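PDB 6XMB: anophensin from Anopheles stephensi, which inhibits the host kallikrein-kinin system by preventing reciprocal activation of factor XII and prekallikrein, and weakly inhibits the alternative pathway of complement. Local coordinates for the interface of chains A and B. Sequence-based numbering; all coordinates share one arbitrary frame. Chains: chain A/B, Anophensin.

Contact 1: the interface of chains A and B. Residues chain A 7, 10-11, 14; chain B 57, 62, 117.
B:Leu57 reaches into the side of helix 6-49 of chain A, between A:His7 and A:Gln10. Its CG is anti to its own carbonyl carbon (chi1 -57°), which sends the branched end towards chain A. Methyl CD1 of B:Leu57 lies 3.6 Å from CB of A:Gln10. The branch carbon CG of B:Leu57 meets CB of A:His7, also at 3.6 Å, and CD2 lies beside the same CB. Thus A:His7 gives its side-chain stem to the leucine rather than its imidazole ring. The A:Gln10 chain bends at chi2 (142°), and its amide oxygen OE1 comes back to 3.7 Å from CD1 of B:Leu57.

A second apolar group lies further along the helix. The two methyls of B:Leu62 divide the work. B:Leu62 CD1 packs 3.9 Å from CG2 of A:Val14, with CB of the leucine equally near that methyl. B:Leu62 CD2 turns to CD1 of A:Leu11 at 4.1 Å, and the two leucine side chains cross at about a right angle. B:Leu117 is more distant, its CD1 4.5 Å from CD1 of A:Leu11, and makes a looser backing.

The patch is part of a two-fold interface, possibly a dimer contact, in which the long first helices run antiparallel. The start of the chain A helix lies against loop residue B:Leu57, the early part of helix 59-80 and the end of helix 92-117 in chain B.

Contact 2: the interface of chains A and B. Residues chain A 48-49; chain B 4, 7-8, 11.
A:Ala48 and A:Met49, the last residues of helix 6-49 in chain A, both keep helical backbone torsions and meet the start of helix 5-49 in chain B, where B:Thr4, just ahead of the first turn, has left the helical backbone torsions (phi -132°, psi 60°).

Two apolar contacts lie side by side. CB of A:Ala48 touches methyl CD1 of B:Leu11 at 3.6 Å. This puts the end of the leucine against the alanine methyl. CG of A:Met49 meets CG2 of B:Val8 at 3.5 Å, and the two side chains pass at a slant. It is therefore the middle of the methionine chain that touches, not its sulfur. B:Val8 has CG1 anti to its backbone N (chi1 -171°), leaving CG2 as the methyl that faces A:Met49.

Polar groups gather around the carbonyls at the end of the chain A helix. The hydroxyl OG1 of B:Thr4 gives a weak hydrogen bond to the backbone O of A:Met49, at 3.4 Å. B:Thr4 OG1 also lies 3.7 Å from the backbone O of A:Ala48. B:His7 brings the edge of its ring to that same oxygen: O of A:Ala48 lies in the ring plane, 3.9 Å from ring carbon CD2 of B:His7. This is an edge contact through carbon and no hydrogen bond.

The structure alone does not establish that the pair forms in solution. In the deposited assembly the patch probably helps hold the two copies together, setting the end of one long helix against the beginning of its counterpart.

Contact 1: the interface of chains A and B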
ATOM      1  N   HIS A   7     -16.566  -6.646 -26.748  1.00 56.80           N
ATOM      2  CA  HIS A   7     -16.854  -6.450 -25.343  1.00 52.73           C
ATOM      3  C   HIS A   7     -15.882  -7.181 -24.428  1.00 52.50           C
ATOM      4  O   HIS A   7     -15.704  -6.763 -23.278  1.00 48.43           O
ATOM      5  CB  HIS A   7     -18.293  -6.843 -25.039  1.00 52.31           C
ATOM      6  CG  HIS A   7     -18.634  -8.266 -25.350  1.00 53.89           C
ATOM      7  ND1 HIS A   7     -19.716  -8.609 -26.130  1.00 54.72           N
ATOM      8  CD2 HIS A   7     -18.074  -9.433 -24.949  1.00 54.82           C
ATOM      9  CE1 HIS A   7     -19.800  -9.927 -26.210  1.00 59.24           C
ATOM     10  NE2 HIS A   7     -18.815 -10.451 -25.502  1.00 58.36           N
ATOM     11  N   GLN A  10     -13.260  -4.525 -24.006  1.00 52.79           N
ATOM     12  CA  GLN A  10     -13.677  -3.460 -23.100  1.00 51.09           C
ATOM     13  C   GLN A  10     -13.652  -3.919 -21.654  1.00 48.96           C
ATOM     14  O   GLN A  10     -13.326  -3.131 -20.757  1.00 47.02           O
ATOM     15  CB  GLN A  10     -15.078  -2.967 -23.450  1.00 48.88           C
ATOM     16  CG  GLN A  10     -15.121  -2.090 -24.676  1.00 54.21           C
ATOM     17  CD  GLN A  10     -16.344  -2.339 -25.528  1.00 59.03           C
ATOM     18  OE1 GLN A  10     -17.174  -3.197 -25.205  1.00 57.78           O
ATOM     19  NE2 GLN A  10     -16.465  -1.595 -26.636  1.00 62.83           N
ATOM     20  N   LEU A  11     -14.015  -5.174 -21.403  1.00 47.09           N
ATOM     21  CA  LEU A  11     -13.908  -5.711 -20.056  1.00 44.79           C
ATOM     22  C   LEU A  11     -12.458  -5.756 -19.602  1.00 47.99           C
ATOM     23  O   LEU A  11     -12.146  -5.374 -18.466  1.00 43.20           O
ATOM     24  CB  LEU A  11     -14.524  -7.097 -20.010  1.00 47.27           C
ATOM     25  CG  LEU A  11     -14.730  -7.706 -18.633  1.00 47.70           C
ATOM     26  CD1 LEU A  11     -15.578  -6.810 -17.742  1.00 39.48           C
ATOM     27  CD2 LEU A  11     -15.369  -9.063 -18.811  1.00 47.40           C
ATOM     28  N   VAL A  14     -10.902  -2.389 -18.547  1.00 44.06           N
ATOM     29  CA  VAL A  14     -11.154  -1.990 -17.164  1.00 39.06           C
ATOM     30  C   VAL A  14     -10.246  -2.755 -16.214  1.00 39.44           C
ATOM     31  O   VAL A  14      -9.754  -2.208 -15.221  1.00 36.99           O
ATOM     32  CB  VAL A  14     -12.638  -2.190 -16.795  1.00 40.55           C
ATOM     33  CG1 VAL A  14     -12.842  -1.959 -15.324  1.00 37.41           C
ATOM     34  CG2 VAL A  14     -13.513  -1.251 -17.605  1.00 40.57           C
TER
ATOM     35  N   LEU B  57     -21.490  -3.481 -23.702  1.00 62.17           N
ATOM     36  CA  LEU B  57     -21.355  -3.367 -22.258  1.00 56.97           C
ATOM     37  C   LEU B  57     -21.851  -2.019 -21.772  1.00 55.85           C
ATOM     38  O   LEU B  57     -21.796  -1.014 -22.482  1.00 57.94           O
ATOM     39  CB  LEU B  57     -19.912  -3.546 -21.817  1.00 55.85           C
ATOM     40  CG  LEU B  57     -19.253  -4.842 -22.225  1.00 57.15           C
ATOM     41  CD1 LEU B  57     -17.784  -4.763 -21.941  1.00 57.30           C
ATOM     42  CD2 LEU B  57     -19.872  -6.000 -21.492  1.00 57.07           C
ATOM     43  N   LEU B  62     -19.419  -0.664 -15.412  1.00 53.81           N
ATOM     44  CA  LEU B  62     -17.993  -0.890 -15.225  1.00 51.40           C
ATOM     45  C   LEU B  62     -17.393   0.135 -14.278  1.00 51.44           C
ATOM     46  O   LEU B  62     -16.510  -0.194 -13.484  1.00 49.87           O
ATOM     47  CB  LEU B  62     -17.291  -0.866 -16.578  1.00 49.52           C
ATOM     48  CG  LEU B  62     -17.766  -2.054 -17.399  1.00 47.59           C
ATOM     49  CD1 LEU B  62     -17.157  -2.021 -18.766  1.00 46.25           C
ATOM     50  CD2 LEU B  62     -17.406  -3.335 -16.654  1.00 45.53           C
ATOM     51  N   LEU B 117     -23.999  -5.885 -16.256  1.00 54.97           N
ATOM     52  CA  LEU B 117     -22.906  -5.879 -17.222  1.00 56.09           C
ATOM     53  C   LEU B 117     -23.402  -5.562 -18.629  1.00 58.16           C
ATOM     54  O   LEU B 117     -22.862  -4.673 -19.300  1.00 56.09           O
ATOM     55  CB  LEU B 117     -22.197  -7.229 -17.190  1.00 53.94           C
ATOM     56  CG  LEU B 117     -21.009  -7.416 -18.125  1.00 49.65           C
ATOM     57  CD1 LEU B 117     -20.017  -6.302 -17.960  1.00 47.20           C
ATOM     58  CD2 LEU B 117     -20.359  -8.749 -17.815  1.00 49.70           C
TER

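Contact 2: the interface of chains A and B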
ATOM      1  N   ALA A  48      26.287   6.451  13.959  1.00 60.22           N
ATOM      2  CA  ALA A  48      26.569   5.291  14.794  1.00 63.16           C
ATOM      3  C   ALA A  48      28.034   4.895  14.715  1.00 68.62           C
ATOM      4  O   ALA A  48      28.641   4.524  15.724  1.00 71.74           O
ATOM      5  CB  ALA A  48      25.685   4.120  14.373  1.00 62.07           C
ATOM      6  N   MET A  49      28.616   4.958  13.517  1.00 66.94           N
ATOM      7  CA  MET A  49      29.979   4.479  13.332  1.00 71.27           C
ATOM      8  C   MET A  49      30.998   5.437  13.918  1.00 72.19           C
ATOM      9  O   MET A  49      32.061   5.002  14.371  1.00 75.77           O
ATOM     10  CB  MET A  49      30.248   4.241  11.850  1.00 71.46           C
ATOM     11  CG  MET A  49      29.933   2.832  11.428  1.00 74.46           C
ATOM     12  SD  MET A  49      30.074   2.630   9.653  1.00 83.70           S
ATOM     13  CE  MET A  49      31.814   3.003   9.394  1.00 85.99           C
TER
ATOM     14  N   THR B   4      33.548  -0.038  16.363  1.00 99.69           N
ATOM     15  CA  THR B   4      32.251   0.076  17.035  1.00 92.89           C
ATOM     16  C   THR B   4      31.199  -0.672  16.215  1.00 89.39           C
ATOM     17  O   THR B   4      30.210  -0.111  15.742  1.00 84.53           O
ATOM     18  CB  THR B   4      31.818   1.525  17.249  1.00 89.88           C
ATOM     19  OG1 THR B   4      31.426   2.102  15.993  1.00 88.44           O
ATOM     20  CG2 THR B   4      32.955   2.339  17.878  1.00 91.47           C
ATOM     21  N   HIS B   7      27.156  -0.559  18.000  1.00 83.19           N
ATOM     22  CA  HIS B   7      26.078   0.389  17.738  1.00 78.52           C
ATOM     23  C   HIS B   7      25.483   0.199  16.348  1.00 77.01           C
ATOM     24  O   HIS B   7      24.286   0.430  16.157  1.00 72.44           O
ATOM     25  CB  HIS B   7      26.578   1.822  17.891  1.00 75.55           C
ATOM     26  CG  HIS B   7      27.482   2.028  19.067  1.00 77.24           C
ATOM     27  ND1 HIS B   7      27.403   1.263  20.211  1.00 76.77           N
ATOM     28  CD2 HIS B   7      28.495   2.906  19.269  1.00 77.44           C
ATOM     29  CE1 HIS B   7      28.328   1.662  21.069  1.00 76.78           C
ATOM     30  NE2 HIS B   7      29.003   2.659  20.522  1.00 76.83           N
ATOM     31  N   VAL B   8      26.290  -0.218  15.373  1.00 75.81           N
ATOM     32  CA  VAL B   8      25.786  -0.375  14.013  1.00 75.17           C
ATOM     33  C   VAL B   8      24.839  -1.563  13.927  1.00 72.89           C
ATOM     34  O   VAL B   8      23.735  -1.456  13.384  1.00 68.95           O
ATOM     35  CB  VAL B   8      26.946  -0.523  13.019  1.00 79.47           C
ATOM     36  CG1 VAL B   8      26.404  -0.453  11.597  1.00 78.30           C
ATOM     37  CG2 VAL B   8      28.001   0.543  13.273  1.00 81.91           C
ATOM     38  N   LEU B  11      21.587  -0.634  15.366  1.00 65.37           N
ATOM     39  CA  LEU B  11      20.744   0.174  14.490  1.00 61.78           C
ATOM     40  C   LEU B  11      20.188  -0.642  13.332  1.00 61.66           C
ATOM     41  O   LEU B  11      19.078  -0.369  12.863  1.00 58.00           O
ATOM     42  CB  LEU B  11      21.519   1.373  13.945  1.00 63.24           C
ATOM     43  CG  LEU B  11      21.500   2.647  14.781  1.00 60.31           C
ATOM     44  CD1 LEU B  11      22.119   3.796  14.011  1.00 58.84           C
ATOM     45  CD2 LEU B  11      20.073   2.970  15.168  1.00 55.85           C
TER

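Contact 1 and contact 2 lie about 56 Å apart, measured between the centres of their C-alpha atoms. The first helix of chain A, 6-49, joins them, giving its early turns to contact 1 and its last residues to contact 2. His7 and Leu11 serve in both, from chain A in contact 1 and from chain B in contact 2. The start of the helix thus meets different parts of the partner in the two patches. Because the interface is two-fold symmetric, each patch has a twin with the chains exchanged. Together they probably help hold the pair in the deposited assembly.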